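Local coordinates for protein SusD homolog (Bacteroides thetaiotaomicron VPI-5482, PDB 3IHV) that probably binds glycans at the outer membrane of this gut bacterium and helps in their uptake, as SusD-family proteins do, at residues Gly26-Thr30 / Gly87-Ala91; Asn31-Tyr37 / Glu262-Tyr266; Gly38-Leu44 / Gly278-Asn284. Residue numbers count along the deposited sequence, not the author numbering.

In the fold
The first segments of interactions 1, 2 and 3 follow one another without a gap from Gly26 to Leu44, so one N-terminal run meets three partners in turn: helix 75-101, the end of strand 259-263, and the loop before strand 302-304. The centres of interactions 1 and 2 are about 12 Å apart, those of interactions 2 and 3 about 9 Å, and those of interactions 1 and 3 about 20 Å. Neighbours touch: Thr30 O packs on Met36 CG at 3.2 Å, and Asp34 OD1 forms a 2.8 Å salt bridge with Arg279 NE. Interaction 1 stays within the N-terminal family region, whereas interactions 2 and 3 tie it to the SusD-family region, over 220 residues away.

Interaction 1: Gly26-Thr30 / Gly87-Ala91; sequences GVYRT and GIYRA
Two helices run antiparallel here, the C-terminal end of helix 17-29 against the middle of helix 75-101, with Val27 opposite Arg90 (CA to CA 5.4 Å) and Thr30 opposite Gly87 (5.7 Å). Arg90 gives up the most surface. From an m chi1 its chain is extended, with chi2 to chi4 all near 180°, so that Arg90 CD passes Gly26 O at 3.7 Å. The guanidinium meets Thr30 in its own plane: Arg90 NH1 donates to Thr30 OG1 at 3.0 Å with an N-H...acceptor angle of 151°. Its NE is held by a salt bridge to Glu3. Antiparallel packing of helix pairs is consistent with the TPR-like scaffold of SusD-family proteins, and the short CA distances record close approach of the backbones. Val27, a t rotamer, lies against the backbone of helix 75-101: CG1 lies 4.0 Å from Ala91 CB and 4.0 Å from Gly87 O, while CG2 lies 3.7 Å from Arg90 O. Thr30 (chi1 m) donates from OG1 to Val27 O at 2.8 Å, alongside the 3.2 Å bond from Thr30 N to Val27 O, and sets CG2 3.7 Å from Gly87 CA, where a CB on Gly87 would be tight.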
loop_
_atom_site.group_PDB
_atom_site.type_symbol
_atom_site.label_atom_id
_atom_site.label_comp_id
_atom_site.label_asym_id
_atom_site.label_seq_id
_atom_site.Cartn_x
_atom_site.Cartn_y
_atom_site.Cartn_z
ATOM N N GLY A 26 2.919 9.834 18.273
ATOM C CA GLY A 26 4.301 9.681 17.836
ATOM C C GLY A 26 4.589 8.323 17.192
ATOM O O GLY A 26 5.485 8.194 16.325
ATOM N N VAL A 27 3.853 7.284 17.606
ATOM C CA VAL A 27 3.972 5.988 16.970
ATOM C C VAL A 27 3.410 6.097 15.543
ATOM O O VAL A 27 4.033 5.644 14.566
ATOM C CB VAL A 27 3.239 4.850 17.757
ATOM C CG1 VAL A 27 3.555 3.470 17.111
ATOM C CG2 VAL A 27 3.658 4.871 19.257
ATOM N N TYR A 28 2.217 6.668 15.425
ATOM C CA TYR A 28 1.648 6.918 14.117
ATOM C C TYR A 28 2.540 7.742 13.196
ATOM O O TYR A 28 2.579 7.482 11.993
ATOM C CB TYR A 28 0.342 7.665 14.229
ATOM C CG TYR A 28 -0.868 6.805 14.590
ATOM C CD1 TYR A 28 -1.558 6.129 13.607
ATOM C CD2 TYR A 28 -1.323 6.725 15.899
ATOM C CE1 TYR A 28 -2.675 5.370 13.896
ATOM C CE2 TYR A 28 -2.425 5.954 16.217
ATOM C CZ TYR A 28 -3.131 5.310 15.200
ATOM O OH TYR A 28 -4.250 4.543 15.439
ATOM N N ARG A 29 3.219 8.746 13.742
ATOM C CA ARG A 29 4.022 9.649 12.921
ATOM C C ARG A 29 5.077 8.867 12.149
ATOM O O ARG A 29 5.508 9.311 11.098
ATOM C CB ARG A 29 4.638 10.722 13.817
ATOM C CG ARG A 29 5.407 11.826 13.174
ATOM C CD ARG A 29 5.846 12.817 14.317
ATOM N NE ARG A 29 4.682 13.217 15.121
ATOM C CZ ARG A 29 4.537 13.131 16.457
ATOM N NH1 ARG A 29 5.534 12.783 17.273
ATOM N NH2 ARG A 29 3.377 13.491 16.994
ATOM N N THR A 30 5.472 7.684 12.635
ATOM C CA THR A 30 6.459 6.864 11.917
ATOM C C THR A 30 6.026 6.669 10.454
ATOM O O THR A 30 6.851 6.736 9.508
ATOM C CB THR A 30 6.667 5.499 12.585
ATOM O OG1 THR A 30 6.756 5.661 14.003
ATOM C CG2 THR A 30 7.947 4.843 12.088
ATOM N N GLY A 87 9.514 2.276 14.455
ATOM C CA GLY A 87 8.080 2.209 14.716
ATOM C C GLY A 87 7.793 1.218 15.816
ATOM O O GLY A 87 7.031 1.514 16.748
ATOM N N ILE A 88 8.402 0.039 15.705
ATOM C CA ILE A 88 8.261 -1.044 16.697
ATOM C C ILE A 88 8.759 -0.599 18.060
ATOM O O ILE A 88 8.080 -0.863 19.064
ATOM C CB ILE A 88 8.940 -2.326 16.179
ATOM C CG1 ILE A 88 8.129 -2.872 15.002
ATOM C CG2 ILE A 88 9.085 -3.417 17.278
ATOM C CD1 ILE A 88 8.836 -3.886 14.073
ATOM N N TYR A 89 9.910 0.091 18.092
ATOM C CA TYR A 89 10.454 0.611 19.338
ATOM C C TYR A 89 9.432 1.574 19.979
ATOM O O TYR A 89 9.149 1.511 21.171
ATOM C CB TYR A 89 11.776 1.344 19.075
ATOM C CG TYR A 89 12.328 1.955 20.333
ATOM C CD1 TYR A 89 11.893 3.184 20.780
ATOM C CD2 TYR A 89 13.252 1.270 21.097
ATOM C CE1 TYR A 89 12.364 3.717 21.977
ATOM C CE2 TYR A 89 13.756 1.809 22.279
ATOM C CZ TYR A 89 13.294 3.029 22.705
ATOM O OH TYR A 89 13.766 3.539 23.898
ATOM N N ARG A 90 8.895 2.472 19.168
ATOM C CA ARG A 90 7.925 3.466 19.675
ATOM C C ARG A 90 6.684 2.775 20.209
ATOM O O ARG A 90 6.190 3.130 21.282
ATOM C CB ARG A 90 7.583 4.475 18.610
ATOM C CG ARG A 90 8.761 5.428 18.309
ATOM C CD ARG A 90 8.514 6.179 17.041
ATOM N NE ARG A 90 9.610 7.085 16.729
ATOM C CZ ARG A 90 9.709 7.799 15.612
ATOM N NH1 ARG A 90 8.802 7.707 14.642
ATOM N NH2 ARG A 90 10.751 8.604 15.453
ATOM N N ALA A 91 6.195 1.785 19.477
ATOM C CA ALA A 91 5.046 1.015 19.947
ATOM C C ALA A 91 5.360 0.303 21.257
ATOM O O ALA A 91 4.579 0.369 22.222
ATOM C CB ALA A 91 4.586 0.023 18.864
#

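Interaction 2: Asn31-Tyr37 / Glu262-Tyr266; sequences NTLDAMY and EISFY. With NA (sodium ion), chain F; EDO (1,2-ethanediol), chain M; EDO (1,2-ethanediol), chain N.
Apolar contact comes first. Ile263, at the end of strand 259-263, has chi1 and chi2 both m; its CG1 meets Tyr37 CB at 3.8 Å and its CG2 meets Thr32 CG2 at 4.0 Å. CA atoms pair Asn31 with Ile263 (6.9 Å) and Thr32 with Phe265 (6.8 Å). The Phe265 ring (chi1 m) turns its edge to Thr32 O, 3.5 Å from CE1, and its CZ lies 3.6 Å from Tyr37 O. The 31-37 backbone is a loop that curls into a weakly bonded helix at about 34-37; Tyr37 N bonds to Asn31 O at 3.0 Å, and Met36 N to Leu33 O at 2.9 Å. No direct hydrogen bond crosses; the ethanediol of chain M, probably from the crystallisation liquor, bridges instead, taking Asn31 ND2 on O2 (3.1 Å) and Ser264 N on O1 (2.7 Å). Beyond the contact, Phe265 O binds sodium at 2.2 Å, beside three waters at 2.3 to 2.8 Å. Asn389 and Asn391 complete this six-ligand sodium site, just past the two-stranded antiparallel sheet of 259-263 and 392-396.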
loop_
_atom_site.group_PDB
_atom_site.type_symbol
_atom_site.label_atom_id
_atom_site.label_comp_id
_atom_site.label_asym_id
_atom_site.label_seq_id
_atom_site.Cartn_x
_atom_site.Cartn_y
_atom_site.Cartn_z
ATOM N N ASN A 31 4.720 6.474 10.261
ATOM C CA ASN A 31 4.174 6.215 8.946
ATOM C C ASN A 31 4.431 7.271 7.890
ATOM O O ASN A 31 4.405 6.911 6.716
ATOM C CB ASN A 31 2.654 5.953 9.017
ATOM C CG ASN A 31 2.340 4.597 9.610
ATOM O OD1 ASN A 31 3.126 3.651 9.470
ATOM N ND2 ASN A 31 1.193 4.492 10.237
ATOM N N THR A 32 4.640 8.520 8.296
ATOM C CA THR A 32 4.810 9.636 7.352
ATOM C C THR A 32 6.237 9.788 6.859
ATOM O O THR A 32 6.500 10.636 6.018
ATOM C CB THR A 32 4.304 10.986 7.928
ATOM O OG1 THR A 32 5.033 11.314 9.114
ATOM C CG2 THR A 32 2.780 10.917 8.203
ATOM N N LEU A 33 7.160 9.020 7.424
ATOM C CA LEU A 33 8.548 9.042 6.952
ATOM C C LEU A 33 8.660 8.668 5.470
ATOM O O LEU A 33 7.945 7.816 4.957
ATOM C CB LEU A 33 9.412 8.090 7.764
ATOM C CG LEU A 33 9.731 8.504 9.219
ATOM C CD1 LEU A 33 10.231 7.298 9.951
ATOM C CD2 LEU A 33 10.741 9.661 9.346
ATOM N N ASP A 34 9.652 9.274 4.827
ATOM C CA ASP A 34 9.957 9.006 3.444
ATOM C C ASP A 34 10.234 7.503 3.273
ATOM O O ASP A 34 9.767 6.877 2.327
ATOM C CB ASP A 34 11.170 9.874 3.069
ATOM C CG ASP A 34 11.304 10.142 1.565
ATOM O OD1 ASP A 34 10.338 10.599 0.926
ATOM O OD2 ASP A 34 12.419 9.945 1.039
ATOM N N ALA A 35 10.950 6.913 4.235
ATOM C CA ALA A 35 11.280 5.496 4.207
ATOM C C ALA A 35 10.120 4.564 4.541
ATOM O O ALA A 35 10.239 3.340 4.452
ATOM C CB ALA A 35 12.478 5.220 5.171
HETATM N N MSE A 36 9.012 5.141 4.987
HETATM C CA MSE A 36 7.757 4.453 5.252
HETATM C C MSE A 36 6.786 4.857 4.123
HETATM O O MSE A 36 7.141 4.694 2.952
HETATM C CB MSE A 36 7.247 4.802 6.657
HETATM C CG MSE A 36 8.193 4.381 7.754
HETATM SE SE MSE A 36 8.159 2.470 8.102
HETATM C CE MSE A 36 6.361 2.319 8.877
ATOM N N TYR A 37 5.611 5.420 4.422
ATOM C CA TYR A 37 4.614 5.627 3.358
ATOM C C TYR A 37 4.756 6.924 2.577
ATOM O O TYR A 37 4.002 7.148 1.634
ATOM C CB TYR A 37 3.185 5.384 3.918
ATOM C CG TYR A 37 3.071 3.981 4.476
ATOM C CD1 TYR A 37 2.871 2.922 3.633
ATOM C CD2 TYR A 37 3.253 3.722 5.838
ATOM C CE1 TYR A 37 2.841 1.615 4.112
ATOM C CE2 TYR A 37 3.203 2.416 6.329
ATOM C CZ TYR A 37 3.019 1.384 5.472
ATOM O OH TYR A 37 3.008 0.097 5.968
ATOM N N GLU A 262 -5.406 4.708 6.225
ATOM C CA GLU A 262 -5.010 5.736 5.312
ATOM C C GLU A 262 -4.026 6.614 6.073
ATOM O O GLU A 262 -4.285 6.979 7.224
ATOM C CB GLU A 262 -6.266 6.503 4.833
ATOM C CG GLU A 262 -5.987 7.621 3.818
ATOM C CD GLU A 262 -7.234 8.352 3.376
ATOM O OE1 GLU A 262 -8.338 8.086 3.933
ATOM O OE2 GLU A 262 -7.105 9.153 2.432
ATOM N N ILE A 263 -2.897 6.922 5.428
ATOM C CA ILE A 263 -1.856 7.747 6.014
ATOM C C ILE A 263 -2.125 9.187 5.639
ATOM O O ILE A 263 -2.229 9.519 4.451
ATOM C CB ILE A 263 -0.455 7.375 5.473
ATOM C CG1 ILE A 263 -0.260 5.866 5.466
ATOM C CG2 ILE A 263 0.653 8.107 6.267
ATOM C CD1 ILE A 263 -0.630 5.187 6.777
ATOM N N SER A 264 -2.257 10.048 6.625
ATOM C CA SER A 264 -2.492 11.461 6.379
ATOM C C SER A 264 -1.191 12.245 6.324
ATOM O O SER A 264 -0.364 12.192 7.246
ATOM C CB SER A 264 -3.396 12.073 7.453
ATOM O OG SER A 264 -3.462 13.480 7.319
ATOM N N PHE A 265 -1.022 12.969 5.229
ATOM C CA PHE A 265 0.083 13.901 5.082
ATOM C C PHE A 265 -0.489 15.305 5.043
ATOM O O PHE A 265 -1.432 15.570 4.304
ATOM C CB PHE A 265 0.836 13.649 3.788
ATOM C CG PHE A 265 1.541 12.336 3.756
ATOM C CD1 PHE A 265 2.778 12.189 4.327
ATOM C CD2 PHE A 265 0.965 11.248 3.150
ATOM C CE1 PHE A 265 3.437 10.974 4.306
ATOM C CE2 PHE A 265 1.595 10.016 3.125
ATOM C CZ PHE A 265 2.862 9.871 3.705
ATOM N N TYR A 266 0.033 16.191 5.874
ATOM C CA TYR A 266 -0.386 17.553 5.816
ATOM C C TYR A 266 0.565 18.471 6.531
ATOM O O TYR A 266 0.880 18.263 7.707
ATOM C CB TYR A 266 -1.822 17.821 6.369
ATOM C CG TYR A 266 -2.099 19.305 6.321
ATOM C CD1 TYR A 266 -2.379 19.937 5.116
ATOM C CD2 TYR A 266 -1.993 20.096 7.464
ATOM C CE1 TYR A 266 -2.562 21.305 5.051
ATOM C CE2 TYR A 266 -2.176 21.465 7.397
ATOM C CZ TYR A 266 -2.466 22.057 6.193
ATOM O OH TYR A 266 -2.641 23.433 6.132
HETATM NA NA NA F . -3.481 15.379 3.424
HETATM C C1 EDO M . -0.640 9.643 9.592
HETATM O O1 EDO M . -1.996 9.384 9.269
HETATM C C2 EDO M . -0.053 8.537 10.448
HETATM O O2 EDO M . -0.327 7.201 10.004
HETATM C C1 EDO N . -3.136 4.246 10.427
HETATM O O1 EDO N . -4.499 4.533 10.806
HETATM C C2 EDO N . -2.700 5.137 9.253
HETATM O O2 EDO N . -2.915 6.541 9.457
HETATM O O HOH W 1 -4.804 14.794 5.328
HETATM O O HOH W 2 -5.080 15.022 1.131
HETATM O O HOH W 3 -4.398 17.511 3.262
#

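Interaction 3: Gly38-Leu44 / Gly278-Asn284; sequences GYYLSIL and GRIGKWN
At the apolar centre, Ile43 (chi1 m, chi2 t) projects from the short helix 40-44 into the loop opposite: its CG2 meets Trp283 CE3 at 3.4 Å, and its CD1 lies 3.9 Å from Ile280 CD1 and 3.5 Å from Asn284 CG. Leu44 CD1 packs 3.8 Å from Trp283 CH2. Next to this, Tyr39 (chi1 t) directs its edge at the face of the Trp283 five-membered ring, an edge-to-face pair with centroids 4.6 Å apart and planes at 52°. Tyr39 is also the N-cap residue; its O receives Ile43 N at 2.8 Å and Leu44 N at 3.0 Å, the second being a wider pi-type turn. The contact joins helix 40-44 of the N-terminal family region to an irregular loop of the SusD-family region, which turns on Arg279 O, bonded by Lys282 N at 3.0 Å and Trp283 N at 3.1 Å. Gly281 N donates to Asn284 OD1 at 2.8 Å. On the polar side, the CA atoms of Gly38 and Gly278 approach to 4.1 Å, and Arg279 N donates to Gly38 O at 2.9 Å, 155°. At the edge, Arg279 CD makes a CH-pi contact 3.8 Å from the Tyr39 ring centroid, and its NE goes on to a salt bridge with Asp34.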
loop_
_atom_site.group_PDB
_atom_site.type_symbol
_atom_site.label_atom_id
_atom_site.label_comp_id
_atom_site.label_asym_id
_atom_site.label_seq_id
_atom_site.Cartn_x
_atom_site.Cartn_y
_atom_site.Cartn_z
ATOM N N GLY A 38 5.695 7.796 2.960
ATOM C CA GLY A 38 5.903 8.996 2.184
ATOM C C GLY A 38 6.444 8.671 0.788
ATOM O O GLY A 38 6.201 9.436 -0.159
ATOM N N TYR A 39 7.130 7.524 0.654
ATOM C CA TYR A 39 7.785 7.149 -0.611
ATOM C C TYR A 39 8.157 5.694 -0.750
ATOM O O TYR A 39 7.706 5.031 -1.687
ATOM C CB TYR A 39 9.008 8.065 -0.798
ATOM C CG TYR A 39 9.864 7.859 -2.021
ATOM C CD1 TYR A 39 9.319 7.492 -3.235
ATOM C CD2 TYR A 39 11.195 8.209 -1.989
ATOM C CE1 TYR A 39 10.127 7.342 -4.374
ATOM C CE2 TYR A 39 12.010 8.068 -3.125
ATOM C CZ TYR A 39 11.461 7.603 -4.293
ATOM O OH TYR A 39 12.263 7.484 -5.390
ATOM N N TYR A 40 8.950 5.124 0.158
ATOM C CA TYR A 40 9.427 3.771 -0.125
ATOM C C TYR A 40 8.371 2.670 -0.054
ATOM O O TYR A 40 8.236 1.856 -0.974
ATOM C CB TYR A 40 10.647 3.376 0.730
ATOM C CG TYR A 40 11.852 4.310 0.707
ATOM C CD1 TYR A 40 12.015 5.297 -0.235
ATOM C CD2 TYR A 40 12.891 4.098 1.596
ATOM C CE1 TYR A 40 13.155 6.118 -0.221
ATOM C CE2 TYR A 40 13.974 4.906 1.646
ATOM C CZ TYR A 40 14.120 5.919 0.732
ATOM O OH TYR A 40 15.218 6.730 0.772
ATOM N N LEU A 41 7.643 2.599 1.045
ATOM C CA LEU A 41 6.627 1.563 1.203
ATOM C C LEU A 41 5.346 1.828 0.414
ATOM O O LEU A 41 4.541 0.905 0.252
ATOM C CB LEU A 41 6.253 1.372 2.676
ATOM C CG LEU A 41 7.324 0.753 3.571
ATOM C CD1 LEU A 41 6.778 0.688 5.035
ATOM C CD2 LEU A 41 7.797 -0.639 3.105
ATOM N N SER A 42 5.121 3.093 0.039
ATOM C CA SER A 42 3.951 3.438 -0.762
ATOM C C SER A 42 4.244 3.234 -2.238
ATOM O O SER A 42 3.493 2.526 -2.956
ATOM C CB SER A 42 3.545 4.864 -0.510
ATOM O OG SER A 42 4.675 5.744 -0.637
ATOM N N ILE A 43 5.367 3.778 -2.685
ATOM C CA ILE A 43 5.633 3.819 -4.123
ATOM C C ILE A 43 6.819 3.005 -4.611
ATOM O O ILE A 43 6.651 2.098 -5.407
ATOM C CB ILE A 43 5.856 5.310 -4.565
ATOM C CG1 ILE A 43 4.616 6.167 -4.287
ATOM C CG2 ILE A 43 6.296 5.404 -6.054
ATOM C CD1 ILE A 43 4.885 7.685 -4.404
ATOM N N LEU A 44 7.987 3.290 -4.068
ATOM C CA LEU A 44 9.237 2.822 -4.660
ATOM C C LEU A 44 9.442 1.328 -4.639
ATOM O O LEU A 44 9.945 0.782 -5.610
ATOM C CB LEU A 44 10.463 3.512 -4.013
ATOM C CG LEU A 44 11.829 3.348 -4.668
ATOM C CD1 LEU A 44 11.861 3.919 -6.122
ATOM C CD2 LEU A 44 12.918 3.993 -3.764
ATOM N N GLY A 278 4.418 14.005 1.996
ATOM C CA GLY A 278 4.905 12.873 1.270
ATOM C C GLY A 278 5.071 13.174 -0.200
ATOM O O GLY A 278 4.948 14.312 -0.650
ATOM N N ARG A 279 5.338 12.123 -0.953
ATOM C CA ARG A 279 5.556 12.233 -2.392
ATOM C C ARG A 279 4.368 11.751 -3.221
ATOM O O ARG A 279 4.482 11.567 -4.427
ATOM C CB ARG A 279 6.807 11.443 -2.757
ATOM C CG ARG A 279 8.072 11.937 -2.044
ATOM C CD ARG A 279 9.263 11.245 -2.596
ATOM N NE ARG A 279 10.465 11.409 -1.779
ATOM C CZ ARG A 279 11.489 12.202 -2.065
ATOM N NH1 ARG A 279 11.498 12.939 -3.164
ATOM N NH2 ARG A 279 12.537 12.251 -1.241
ATOM N N ILE A 280 3.220 11.563 -2.581
ATOM C CA ILE A 280 2.042 11.002 -3.258
ATOM C C ILE A 280 1.477 12.068 -4.193
ATOM O O ILE A 280 1.367 13.255 -3.825
ATOM C CB ILE A 280 0.970 10.496 -2.274
ATOM C CG1 ILE A 280 1.555 9.667 -1.093
ATOM C CG2 ILE A 280 -0.116 9.741 -3.043
ATOM C CD1 ILE A 280 2.474 8.478 -1.447
ATOM N N GLY A 281 1.179 11.685 -5.427
ATOM C CA GLY A 281 0.785 12.648 -6.461
ATOM C C GLY A 281 1.976 13.405 -7.067
ATOM O O GLY A 281 1.809 14.216 -7.978
ATOM N N LYS A 282 3.190 13.138 -6.573
ATOM C CA LYS A 282 4.386 13.785 -7.083
ATOM C C LYS A 282 5.184 12.752 -7.857
ATOM O O LYS A 282 5.144 12.726 -9.083
ATOM C CB LYS A 282 5.195 14.410 -5.923
ATOM C CG LYS A 282 4.345 15.353 -5.024
ATOM C CD LYS A 282 3.686 16.476 -5.783
ATOM C CE LYS A 282 4.654 17.553 -6.199
ATOM N NZ LYS A 282 4.137 18.888 -6.801
ATOM N N TRP A 283 5.839 11.840 -7.145
ATOM C CA TRP A 283 6.641 10.823 -7.784
ATOM C C TRP A 283 5.762 9.825 -8.558
ATOM O O TRP A 283 6.169 9.271 -9.587
ATOM C CB TRP A 283 7.455 10.088 -6.717
ATOM C CG TRP A 283 8.790 9.597 -7.175
ATOM C CD1 TRP A 283 9.969 10.267 -7.064
ATOM C CD2 TRP A 283 9.108 8.319 -7.759
ATOM N NE1 TRP A 283 10.999 9.501 -7.544
ATOM C CE2 TRP A 283 10.501 8.293 -7.964
ATOM C CE3 TRP A 283 8.358 7.206 -8.121
ATOM C CZ2 TRP A 283 11.149 7.201 -8.539
ATOM C CZ3 TRP A 283 9.004 6.133 -8.672
ATOM C CH2 TRP A 283 10.392 6.134 -8.863
ATOM N N ASN A 284 4.541 9.621 -8.075
ATOM C CA ASN A 284 3.598 8.733 -8.756
ATOM C C ASN A 284 2.398 9.519 -9.273
ATOM O O ASN A 284 1.299 8.989 -9.414
ATOM C CB ASN A 284 3.155 7.607 -7.841
ATOM C CG ASN A 284 2.288 8.090 -6.696
ATOM O OD1 ASN A 284 2.287 9.308 -6.369
ATOM N ND2 ASN A 284 1.571 7.177 -6.074
#